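Local coordinates for PCF11 protein (Saccharomyces cerevisiae, PDB 1SZ9) that recognises the carboxy-terminal domain of RNA polymerase II through its CTD-interacting domain and acts as a 3'-RNA-processing factor, at residues Q133-K137 and A138-A142; V74-P77 and Y78-F82. One frame throughout, in Å; residues are numbered along the deposited sequence.

Contact 1 of 2, residues Q133-K137 and A138-A142; sequences QFLIK and ASAAA. Unlike the reference sequence in segment 138-142: Ala141 (reference Leu), Ala142 (reference His).
Leu135 O is gripped by two backbone N-H groups of the segment that follows it. Ala140 N donates to Leu135 O at 2.8 Å and Ala138 N to the same Leu135 O at 3.0 Å; the two donors come from opposite faces of the carbonyl plane, so one oxygen can take both. Ala141 N adds a weak third bond. One residue on, Ile136 O takes Ser139 N at 3.0 Å. The bonds from Ala140 N to Leu135 O and from Ser139 N to Ile136 O define a Schellman motif that ends helix 125-137. Its C-prime residue is Ser139, which turns the chain with a positive phi of 52°. Apolar contacts follow the same turn. Leu135 sends CD2 to the CB of Ala140 at 3.9 Å, where a small methyl fits, while Leu135 CB lies 3.7 Å from Ala141 CB. Ala141 and Ala142 both depart from the reference sequence. The CG1 branch of Ile136, anti to its carbonyl carbon (chi1 -73°), lies 4.0 Å from Ala141 CB. The same Ile136 CG1 makes a van der Waals contact with a carbonyl oxygen, Ala142 O, at 3.6 Å. Beyond the turn, Leu135 and Ala140 both touch Tyr94 of helix 86-95.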
loop_
_atom_site.group_PDB
_atom_site.type_symbol
_atom_site.label_atom_id
_atom_site.label_comp_id
_atom_site.label_asym_id
_atom_site.label_seq_id
_atom_site.Cartn_x
_atom_site.Cartn_y
_atom_site.Cartn_z
ATOM N N GLN A 133 -3.934 15.009 -8.622
ATOM C CA GLN A 133 -4.246 16.417 -8.380
ATOM C C GLN A 133 -3.479 16.918 -7.160
ATOM O O GLN A 133 -2.911 18.002 -7.186
ATOM C CB GLN A 133 -5.751 16.617 -8.168
ATOM C CG GLN A 133 -6.566 16.074 -9.328
ATOM C CD GLN A 133 -8.060 16.226 -9.129
ATOM O OE1 GLN A 133 -8.575 16.090 -8.012
ATOM N NE2 GLN A 133 -8.771 16.492 -10.217
ATOM N N PHE A 134 -3.490 16.128 -6.093
ATOM C CA PHE A 134 -2.766 16.472 -4.882
ATOM C C PHE A 134 -1.251 16.624 -5.181
ATOM O O PHE A 134 -0.624 17.572 -4.744
ATOM C CB PHE A 134 -2.968 15.386 -3.828
ATOM C CG PHE A 134 -1.956 15.434 -2.707
ATOM C CD1 PHE A 134 -1.992 16.458 -1.756
ATOM C CD2 PHE A 134 -0.946 14.475 -2.628
ATOM C CE1 PHE A 134 -1.034 16.527 -0.742
ATOM C CE2 PHE A 134 0.025 14.524 -1.624
ATOM C CZ PHE A 134 -0.016 15.555 -0.674
ATOM N N LEU A 135 -0.666 15.688 -5.920
ATOM C CA LEU A 135 0.761 15.789 -6.232
ATOM C C LEU A 135 1.079 17.069 -7.028
ATOM O O LEU A 135 2.115 17.721 -6.804
ATOM C CB LEU A 135 1.231 14.533 -6.983
ATOM C CG LEU A 135 1.334 13.271 -6.089
ATOM C CD1 LEU A 135 1.798 12.101 -6.926
ATOM C CD2 LEU A 135 2.318 13.507 -4.907
ATOM N N ILE A 136 0.202 17.418 -7.968
ATOM C CA ILE A 136 0.371 18.649 -8.743
ATOM C C ILE A 136 0.346 19.850 -7.764
ATOM O O ILE A 136 1.198 20.734 -7.830
ATOM C CB ILE A 136 -0.757 18.792 -9.777
ATOM C CG1 ILE A 136 -0.544 17.787 -10.905
ATOM C CG2 ILE A 136 -0.800 20.224 -10.330
ATOM C CD1 ILE A 136 -1.736 17.685 -11.863
ATOM N N LYS A 137 -0.611 19.865 -6.843
ATOM C CA LYS A 137 -0.695 20.953 -5.858
ATOM C C LYS A 137 0.459 20.938 -4.854
ATOM O O LYS A 137 0.577 21.841 -4.037
ATOM C CB LYS A 137 -2.022 20.910 -5.079
ATOM C CG LYS A 137 -3.230 21.369 -5.879
ATOM C CD LYS A 137 -2.962 22.746 -6.505
ATOM C CE LYS A 137 -3.971 23.091 -7.602
ATOM N NZ LYS A 137 -3.386 24.116 -8.518
ATOM N N ALA A 138 1.295 19.903 -4.900
ATOM C CA ALA A 138 2.438 19.822 -4.000
ATOM C C ALA A 138 3.739 19.979 -4.797
ATOM O O ALA A 138 4.822 19.635 -4.315
ATOM C CB ALA A 138 2.426 18.483 -3.253
ATOM N N SER A 139 3.620 20.505 -6.017
ATOM C CA SER A 139 4.772 20.705 -6.904
ATOM C C SER A 139 5.544 19.392 -7.011
ATOM O O SER A 139 6.775 19.388 -7.017
ATOM C CB SER A 139 5.704 21.788 -6.354
ATOM O OG SER A 139 4.960 22.895 -5.887
ATOM N N ALA A 140 4.812 18.290 -7.137
ATOM C CA ALA A 140 5.430 16.968 -7.192
ATOM C C ALA A 140 5.129 16.186 -8.465
ATOM O O ALA A 140 5.692 15.126 -8.678
ATOM C CB ALA A 140 4.996 16.155 -5.961
ATOM N N ALA A 141 4.232 16.710 -9.289
ATOM C CA ALA A 141 3.857 16.087 -10.561
ATOM C C ALA A 141 3.614 17.236 -11.524
ATOM O O ALA A 141 3.224 18.329 -11.093
ATOM C CB ALA A 141 2.562 15.240 -10.406
ATOM N N ALA A 142 3.838 16.987 -12.813
ATOM C CA ALA A 142 3.668 18.021 -13.837
ATOM C C ALA A 142 2.226 18.291 -14.231
ATOM O O ALA A 142 1.325 17.508 -13.955
ATOM C CB ALA A 142 4.499 17.697 -15.092
#

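Contact 2 of 2, residues V74-P77 and Y78-F82; sequences VGSP and YTIYF
With CG anti to its carbonyl carbon (chi1 -62°), Tyr81 swings its ring back over Pro77, one turn earlier. Pro77 CB then sits over the Tyr81 ring face, 3.9 Å from the centroid and 21° off the normal, in a CH-pi contact; proline suits the place because its closed ring holds CB in position to offer its C-H groups to the aromatic face. Pro77 O lies over a face of the same ring, offset toward the rim, and accepts Tyr81 N at 2.8 Å. Val74 places CG1 anti to its backbone N (chi1 -172°), where it meets the edge of the Tyr78 ring at CE2, 3.7 Å away. Gly75 O lies at that ring's edge too, and receives Thr79 N at 3.3 Å. Gly75 has a positive phi, and at its backbone angles a side chain would collide with Val74 O, so glycine fits here. The peptide before Pro77 is cis, in the short turn between helix 57-73 and helix 78-83 of the CID domain. Tyr78 extends inward to bond its OH to Ala34 O. The polar ties across this turn are therefore backbone ones, made by Thr79 N and Tyr81 N in the first turn of helix 78-83, whereas the side chains add apolar and ring contacts, and the buried phenol finds its polar partner in another helix.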
loop_
_atom_site.group_PDB
_atom_site.type_symbol
_atom_site.label_atom_id
_atom_site.label_comp_id
_atom_site.label_asym_id
_atom_site.label_seq_id
_atom_site.Cartn_x
_atom_site.Cartn_y
_atom_site.Cartn_z
ATOM N N VAL A 74 -1.120 -10.068 -6.249
ATOM C CA VAL A 74 -2.306 -10.841 -5.935
ATOM C C VAL A 74 -3.465 -10.241 -6.724
ATOM O O VAL A 74 -4.193 -10.962 -7.403
ATOM C CB VAL A 74 -2.641 -10.812 -4.426
ATOM C CG1 VAL A 74 -3.784 -11.795 -4.122
ATOM C CG2 VAL A 74 -1.408 -11.190 -3.609
ATOM N N GLY A 75 -3.609 -8.918 -6.647
ATOM C CA GLY A 75 -4.683 -8.228 -7.345
ATOM C C GLY A 75 -5.955 -8.249 -6.521
ATOM O O GLY A 75 -5.922 -7.983 -5.321
ATOM N N SER A 76 -7.078 -8.576 -7.155
ATOM C CA SER A 76 -8.351 -8.631 -6.457
ATOM C C SER A 76 -8.311 -9.672 -5.336
ATOM O O SER A 76 -7.622 -10.675 -5.437
ATOM C CB SER A 76 -9.485 -8.968 -7.436
ATOM O OG SER A 76 -10.750 -8.867 -6.776
ATOM N N PRO A 77 -9.041 -9.433 -4.242
ATOM C CA PRO A 77 -9.905 -8.276 -3.955
ATOM C C PRO A 77 -9.157 -7.099 -3.299
ATOM O O PRO A 77 -9.757 -6.064 -2.948
ATOM C CB PRO A 77 -10.937 -8.870 -3.019
ATOM C CG PRO A 77 -10.090 -9.755 -2.174
ATOM C CD PRO A 77 -9.178 -10.451 -3.188
ATOM N N TYR A 78 -7.850 -7.258 -3.135
ATOM C CA TYR A 78 -7.046 -6.215 -2.507
ATOM C C TYR A 78 -7.031 -4.892 -3.283
ATOM O O TYR A 78 -7.137 -3.829 -2.683
ATOM C CB TYR A 78 -5.632 -6.748 -2.274
ATOM C CG TYR A 78 -5.625 -7.969 -1.388
ATOM C CD1 TYR A 78 -5.844 -7.867 -0.009
ATOM C CD2 TYR A 78 -5.447 -9.242 -1.937
ATOM C CE1 TYR A 78 -5.887 -9.012 0.800
ATOM C CE2 TYR A 78 -5.494 -10.386 -1.144
ATOM C CZ TYR A 78 -5.712 -10.266 0.216
ATOM O OH TYR A 78 -5.750 -11.416 0.970
ATOM N N THR A 79 -6.920 -4.957 -4.610
ATOM C CA THR A 79 -6.927 -3.757 -5.436
ATOM C C THR A 79 -8.229 -2.982 -5.197
ATOM O O THR A 79 -8.248 -1.747 -5.197
ATOM C CB THR A 79 -6.851 -4.102 -6.947
ATOM O OG1 THR A 79 -7.778 -5.157 -7.229
ATOM C CG2 THR A 79 -5.433 -4.519 -7.362
ATOM N N ILE A 80 -9.320 -3.721 -5.000
ATOM C CA ILE A 80 -10.625 -3.120 -4.757
ATOM C C ILE A 80 -10.698 -2.560 -3.345
ATOM O O ILE A 80 -11.047 -1.396 -3.150
ATOM C CB ILE A 80 -11.765 -4.161 -4.957
ATOM C CG1 ILE A 80 -11.800 -4.608 -6.424
ATOM C CG2 ILE A 80 -13.109 -3.571 -4.553
ATOM C CD1 ILE A 80 -12.707 -5.796 -6.682
ATOM N N TYR A 81 -10.355 -3.381 -2.360
ATOM C CA TYR A 81 -10.407 -2.947 -0.970
ATOM C C TYR A 81 -9.507 -1.764 -0.613
ATOM O O TYR A 81 -9.961 -0.846 0.054
ATOM C CB TYR A 81 -10.098 -4.115 -0.038
ATOM C CG TYR A 81 -11.086 -5.265 -0.120
ATOM C CD1 TYR A 81 -12.216 -5.196 -0.951
ATOM C CD2 TYR A 81 -10.888 -6.421 0.632
ATOM C CE1 TYR A 81 -13.123 -6.258 -1.031
ATOM C CE2 TYR A 81 -11.781 -7.488 0.566
ATOM C CZ TYR A 81 -12.895 -7.403 -0.269
ATOM O OH TYR A 81 -13.757 -8.469 -0.353
ATOM N N PHE A 82 -8.234 -1.790 -1.027
ATOM C CA PHE A 82 -7.314 -0.678 -0.723
ATOM C C PHE A 82 -7.705 0.614 -1.446
ATOM O O PHE A 82 -7.330 1.701 -1.005
ATOM C CB PHE A 82 -5.868 -1.029 -1.114
ATOM C CG PHE A 82 -5.160 -1.903 -0.123
ATOM C CD1 PHE A 82 -4.952 -1.460 1.199
ATOM C CD2 PHE A 82 -4.661 -3.156 -0.504
ATOM C CE1 PHE A 82 -4.251 -2.250 2.128
ATOM C CE2 PHE A 82 -3.968 -3.945 0.410
ATOM C CZ PHE A 82 -3.759 -3.492 1.732
#

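Overall arrangement
Both contacts are surface contacts made at helix ends, and each has one buried residue among those that touch, Leu135 in contact 1 and Tyr78 in contact 2. They share no helix and do not touch: their centres lie about 26 Å apart. The centre of contact 1, near the C-terminal end, is about 20 Å from the centre of the chain, that of contact 2 about 10 Å. Contact 1 closes helix 125-137, so helix carbonyl oxygens meet N-H groups of the departing chain, a stretch rich in alanine. Contact 2 starts helix 78-83, and there loop carbonyls receive helix N-H groups beside proline and tyrosine rings. The neighbouring helices differ too: 86-95 and 99-112 for the former, 24-36, 41-54 and 57-73 for the latter.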